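Local coordinates for thrombospondin related anonymous protein (Plasmodium falciparum, PDB 4F1J), which probably mediates adhesion of the malaria parasite to host cells, using a von Willebrand factor type A domain that carries a magnesium ion, at residues M14-S19 and T85-G90; I120-I125 and I146-I151. One frame throughout, in Å; residues are numbered along the deposited sequence.

Contact 1: residues M14-S19 and T85-G90; sequences MDCSGS and TNLPYG. With MG (magnesium ion), chain C; EDO (1,2-ethanediol), chain J.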
# COMPACT_ATOMS: atom_id res chain seq x y z
N MET A 14 -2.48 -3.22 -2.98
CA MET A 14 -2.92 -4.36 -2.16
C MET A 14 -2.74 -5.67 -2.94
O MET A 14 -3.43 -5.91 -3.92
CB MET A 14 -4.37 -4.14 -1.76
CG MET A 14 -4.93 -5.23 -0.90
SD MET A 14 -6.62 -4.81 -0.42
CE MET A 14 -6.97 -6.09 0.81
N ASP A 15 -1.77 -6.47 -2.51
CA ASP A 15 -1.49 -7.79 -3.05
C ASP A 15 -2.76 -8.63 -2.93
O ASP A 15 -3.34 -8.71 -1.84
CB ASP A 15 -0.33 -8.34 -2.23
CG ASP A 15 0.09 -9.77 -2.58
OD1 ASP A 15 -0.72 -10.60 -3.03
OD2 ASP A 15 1.27 -10.03 -2.27
N CYS A 16 -3.20 -9.24 -4.03
CA CYS A 16 -4.40 -10.12 -4.01
C CYS A 16 -4.08 -11.52 -4.56
O CYS A 16 -4.96 -12.23 -5.06
CB CYS A 16 -5.57 -9.47 -4.76
SG CYS A 16 -5.28 -9.16 -6.51
N SER A 17 -2.83 -11.91 -4.37
CA SER A 17 -2.28 -13.17 -4.90
C SER A 17 -2.97 -14.40 -4.30
O SER A 17 -3.49 -14.36 -3.17
CB SER A 17 -0.78 -13.27 -4.63
OG SER A 17 -0.44 -13.22 -3.26
N GLY A 18 -2.95 -15.49 -5.06
CA GLY A 18 -3.63 -16.74 -4.62
C GLY A 18 -3.14 -17.33 -3.31
O GLY A 18 -3.91 -17.95 -2.56
N SER A 19 -1.88 -17.08 -2.98
CA SER A 19 -1.26 -17.55 -1.73
C SER A 19 -2.01 -17.14 -0.47
O SER A 19 -1.92 -17.81 0.57
CB SER A 19 0.14 -16.99 -1.63
OG SER A 19 0.06 -15.58 -1.59
N THR A 85 -16.09 -10.79 -5.04
CA THR A 85 -15.27 -10.97 -6.23
C THR A 85 -14.70 -12.39 -6.26
O THR A 85 -14.90 -13.17 -5.32
CB THR A 85 -14.03 -10.05 -6.17
OG1 THR A 85 -13.24 -10.44 -5.05
CG2 THR A 85 -14.41 -8.58 -6.04
N ASN A 86 -13.94 -12.67 -7.32
CA ASN A 86 -13.19 -13.92 -7.47
C ASN A 86 -11.82 -13.86 -6.81
O ASN A 86 -10.98 -14.72 -7.07
CB ASN A 86 -13.04 -14.28 -8.96
CG ASN A 86 -12.21 -13.28 -9.75
OD1 ASN A 86 -11.91 -12.17 -9.27
ND2 ASN A 86 -11.82 -13.67 -10.97
N LEU A 87 -11.60 -12.88 -5.95
CA LEU A 87 -10.30 -12.72 -5.30
C LEU A 87 -10.24 -13.59 -4.06
O LEU A 87 -11.25 -13.87 -3.45
CB LEU A 87 -10.10 -11.27 -4.89
CG LEU A 87 -10.05 -10.29 -6.05
CD1 LEU A 87 -9.98 -8.84 -5.46
CD2 LEU A 87 -8.90 -10.59 -7.01
N PRO A 88 -9.04 -14.00 -3.66
CA PRO A 88 -7.73 -13.76 -4.27
C PRO A 88 -7.34 -14.80 -5.30
O PRO A 88 -7.89 -15.91 -5.30
CB PRO A 88 -6.80 -13.87 -3.07
CG PRO A 88 -7.47 -14.92 -2.21
CD PRO A 88 -8.92 -14.74 -2.39
N TYR A 89 -6.39 -14.46 -6.16
CA TYR A 89 -5.85 -15.39 -7.14
C TYR A 89 -4.64 -14.78 -7.82
O TYR A 89 -4.48 -13.55 -7.87
CB TYR A 89 -6.92 -15.76 -8.18
CG TYR A 89 -7.21 -14.69 -9.22
CD1 TYR A 89 -6.39 -14.54 -10.32
CD2 TYR A 89 -8.32 -13.87 -9.09
CE1 TYR A 89 -6.66 -13.56 -11.29
CE2 TYR A 89 -8.58 -12.88 -10.03
CZ TYR A 89 -7.74 -12.74 -11.14
OH TYR A 89 -8.02 -11.78 -12.09
N GLY A 90 -3.78 -15.64 -8.36
CA GLY A 90 -2.71 -15.20 -9.24
C GLY A 90 -1.41 -14.91 -8.54
O GLY A 90 -1.25 -15.22 -7.36
MG MG C . 1.33 -14.08 -2.30
C1 EDO J . -1.52 -9.22 1.56
O1 EDO J . -1.29 -9.92 0.34
C2 EDO J . -2.98 -8.77 1.64
O2 EDO J . -3.32 -7.84 0.63
O HOH W 1 2.36 -12.32 -2.94
O HOH W 2 0.06 -16.73 -5.29
O HOH W 3 1.85 -15.18 -3.86
O HOH W 4 2.84 -15.06 -1.35

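Contact 2: residues I120-I125 and I146-I151; sequences ILTDGI and IAVFGI. With MG (magnesium ion), chain C.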
# COMPACT_ATOMS: atom_id res chain seq x y z
N ILE A 120 2.34 -0.56 0.51
CA ILE A 120 2.16 -1.90 -0.05
C ILE A 120 1.72 -2.86 1.08
O ILE A 120 2.38 -2.94 2.11
CB ILE A 120 3.47 -2.42 -0.68
CG1 ILE A 120 3.83 -1.64 -1.94
CG2 ILE A 120 3.33 -3.90 -1.00
CD1 ILE A 120 5.37 -1.55 -2.23
N LEU A 121 0.62 -3.58 0.87
CA LEU A 121 0.23 -4.71 1.72
C LEU A 121 0.55 -5.99 0.93
O LEU A 121 0.05 -6.17 -0.18
CB LEU A 121 -1.25 -4.65 2.07
CG LEU A 121 -1.82 -3.35 2.65
CD1 LEU A 121 -3.31 -3.56 2.99
CD2 LEU A 121 -1.00 -2.87 3.83
N THR A 122 1.44 -6.84 1.44
CA THR A 122 1.85 -8.01 0.64
C THR A 122 2.09 -9.23 1.50
O THR A 122 2.52 -9.11 2.63
CB THR A 122 3.11 -7.69 -0.22
OG1 THR A 122 3.34 -8.73 -1.20
CG2 THR A 122 4.34 -7.45 0.66
N ASP A 123 1.86 -10.41 0.93
CA ASP A 123 2.17 -11.67 1.62
C ASP A 123 3.25 -12.49 0.89
O ASP A 123 3.40 -13.69 1.15
CB ASP A 123 0.90 -12.51 1.76
CG ASP A 123 0.60 -13.38 0.56
OD1 ASP A 123 0.91 -12.98 -0.61
OD2 ASP A 123 -0.02 -14.43 0.78
N GLY A 124 3.96 -11.84 -0.02
CA GLY A 124 4.94 -12.55 -0.85
C GLY A 124 6.09 -11.69 -1.32
O GLY A 124 6.27 -10.54 -0.89
N ILE A 125 6.88 -12.30 -2.20
CA ILE A 125 8.00 -11.66 -2.86
C ILE A 125 7.58 -11.32 -4.30
O ILE A 125 6.90 -12.13 -4.96
CB ILE A 125 9.21 -12.62 -2.85
CG1 ILE A 125 9.64 -12.94 -1.41
CG2 ILE A 125 10.37 -12.00 -3.60
CD1 ILE A 125 10.32 -14.27 -1.28
N ILE A 146 8.14 4.96 0.09
CA ILE A 146 7.50 3.65 -0.03
C ILE A 146 7.51 2.96 1.32
O ILE A 146 8.54 2.90 1.97
CB ILE A 146 8.22 2.77 -1.08
CG1 ILE A 146 8.27 3.48 -2.46
CG2 ILE A 146 7.53 1.36 -1.15
CD1 ILE A 146 9.10 2.72 -3.54
N ALA A 147 6.34 2.46 1.74
CA ALA A 147 6.20 1.69 2.97
C ALA A 147 5.66 0.32 2.63
O ALA A 147 4.91 0.18 1.69
CB ALA A 147 5.27 2.41 3.97
N VAL A 148 6.04 -0.69 3.42
CA VAL A 148 5.58 -2.05 3.21
C VAL A 148 5.11 -2.70 4.51
O VAL A 148 5.79 -2.68 5.54
CB VAL A 148 6.68 -2.95 2.60
CG1 VAL A 148 6.20 -4.41 2.51
CG2 VAL A 148 7.10 -2.46 1.19
N PHE A 149 3.94 -3.31 4.43
CA PHE A 149 3.37 -4.09 5.54
C PHE A 149 3.33 -5.54 5.05
O PHE A 149 2.52 -5.89 4.18
CB PHE A 149 1.97 -3.57 5.86
CG PHE A 149 1.32 -4.20 7.09
CD1 PHE A 149 0.58 -5.37 6.97
CD2 PHE A 149 1.42 -3.59 8.34
CE1 PHE A 149 -0.05 -5.93 8.07
CE2 PHE A 149 0.81 -4.17 9.45
CZ PHE A 149 0.07 -5.32 9.32
N GLY A 150 4.21 -6.37 5.60
CA GLY A 150 4.33 -7.77 5.19
C GLY A 150 3.50 -8.68 6.06
O GLY A 150 3.39 -8.47 7.26
N ILE A 151 2.95 -9.72 5.45
CA ILE A 151 2.01 -10.60 6.13
C ILE A 151 2.38 -12.06 5.93
O ILE A 151 2.55 -12.50 4.81
CB ILE A 151 0.58 -10.43 5.62
CG1 ILE A 151 0.19 -8.96 5.60
CG2 ILE A 151 -0.38 -11.23 6.50
CD1 ILE A 151 -1.08 -8.67 4.87
MG MG C . 1.33 -14.08 -2.30
O HOH W 5 2.84 -14.87 3.42
O HOH W 4 2.84 -15.06 -1.35
O HOH W 1 2.36 -12.32 -2.94
O HOH W 3 1.85 -15.18 -3.86

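Contact 1: residues M14-S19 and T85-G90
Two backbone hydrogen bonds fasten the turn after strand 8-15 to the T85-G90 loop, a pairing that illustrates how a metal-bearing turn can be held from outside its own sequence. In one, Y89 N gives its hydrogen to C16 O at 2.9 Å and lies nearly along the C=O axis, although the N-H itself is bent (145°). In the other, G18 N reaches G90 O, also at 2.9 Å and with a straighter N-H (167°). Water 2 donates to G90 O as well and accepts from S19 N, so that this carbonyl is gripped twice. Within the turn, D15 OD1 collects two donors: S17 N at 2.8 Å, which makes an Asx turn, and S17 OG at 2.6 Å, arriving at the syn lone pair. With OG lodged between its own backbone N and carbonyl carbon (chi1 59°), S17 can also ligate magnesium, OG to metal 2.2 Å, while S19 OG binds at 2.1 Å. D15 itself acts from the second shell, its OD2 receiving a hydrogen bond from the metal-bound water 1. Packing takes over beyond the polar strip. P88, preceded by a cis peptide bond, directs CB at the turn and sets it 3.2 Å from C16 O, with S17 O almost as near to the same carbon. Deeper, C16 SG meets one methyl of L87, CD2, at 3.9 Å, and W25 of helix 22-38 touches both side chains. Further along the loop Y89 has its CB directed away, and its carbonyl oxygen accepts a hydrogen bond from S55 OG. D15, S17 and S19 spell the Asp-x-Ser-x-Ser signature of the metal-ion-dependent adhesion site (MIDAS) of von Willebrand factor A domains.

Contact 2: residues I120-I125 and I146-I151
I120 lies across from V148 and I146, and its side chain serves as a guide through the pairing of two buried parallel strands. CB starts 3.8 Å from A147 O and 4.1 Å from V148 CG2. CG1 then lies beside the backbone N, anti to the carbonyl carbon (chi1 -69°), and from it CD1 extends to the tip, where it touches two methyls, I146 CG2 at 3.8 Å and V148 CG2 at 3.9 Å. L163 of helix 157-163 packs on the same side chain. The backbone beneath follows the ladder of a parallel sheet: I120 brackets V148 by donating to A147 O and accepting from F149 N, and T122 brackets G150 in the same way through F149 O and I151 N. The last of these bonds, I151 N to T122 O, is 2.9 Å long but bent at the hydrogen (134°). Strands 115-122 and 145-151, joined by helix 129-141, form a beta-alpha-beta unit of the Rossmann-like A domain. On the opposite face of the sheet from I120, L121 CD2 rests 3.7 Å from F149 CB, while the phenyl ring beyond leads away to an edge-to-face meeting with F191. T122 keeps CG2 against V148 CG1 and turns OG1 to the carboxylate of D15, hydrogen-bonding to its OD2. Past the strand end D123 CA approaches I151 O at 3.3 Å, and water 5 donates to the carbonyl oxygens of both residues. The D123 carboxylate departs from this neighbour and binds magnesium through OD1 at 2.1 Å.

From the N terminus, strand 8-15 runs into M14-S19, and the chain then passes through helix 22-38, strands 47-54 and 58-62 and helix 72-80 before T85-G90 closes a long loop in contact 1. Only after helix 94-106 does I120-I125 open contact 2, a much shorter closure over helix 129-141 to I146-I151. The two stand in series, neither nested nor crossed. They touch instead, because strands 8-15 and 115-122 are sheet neighbours, and S19 OG probably hydrogen-bonds with D123 OD2. One magnesium ion and three of its waters belong to both contacts, joining two strand ends into a single site.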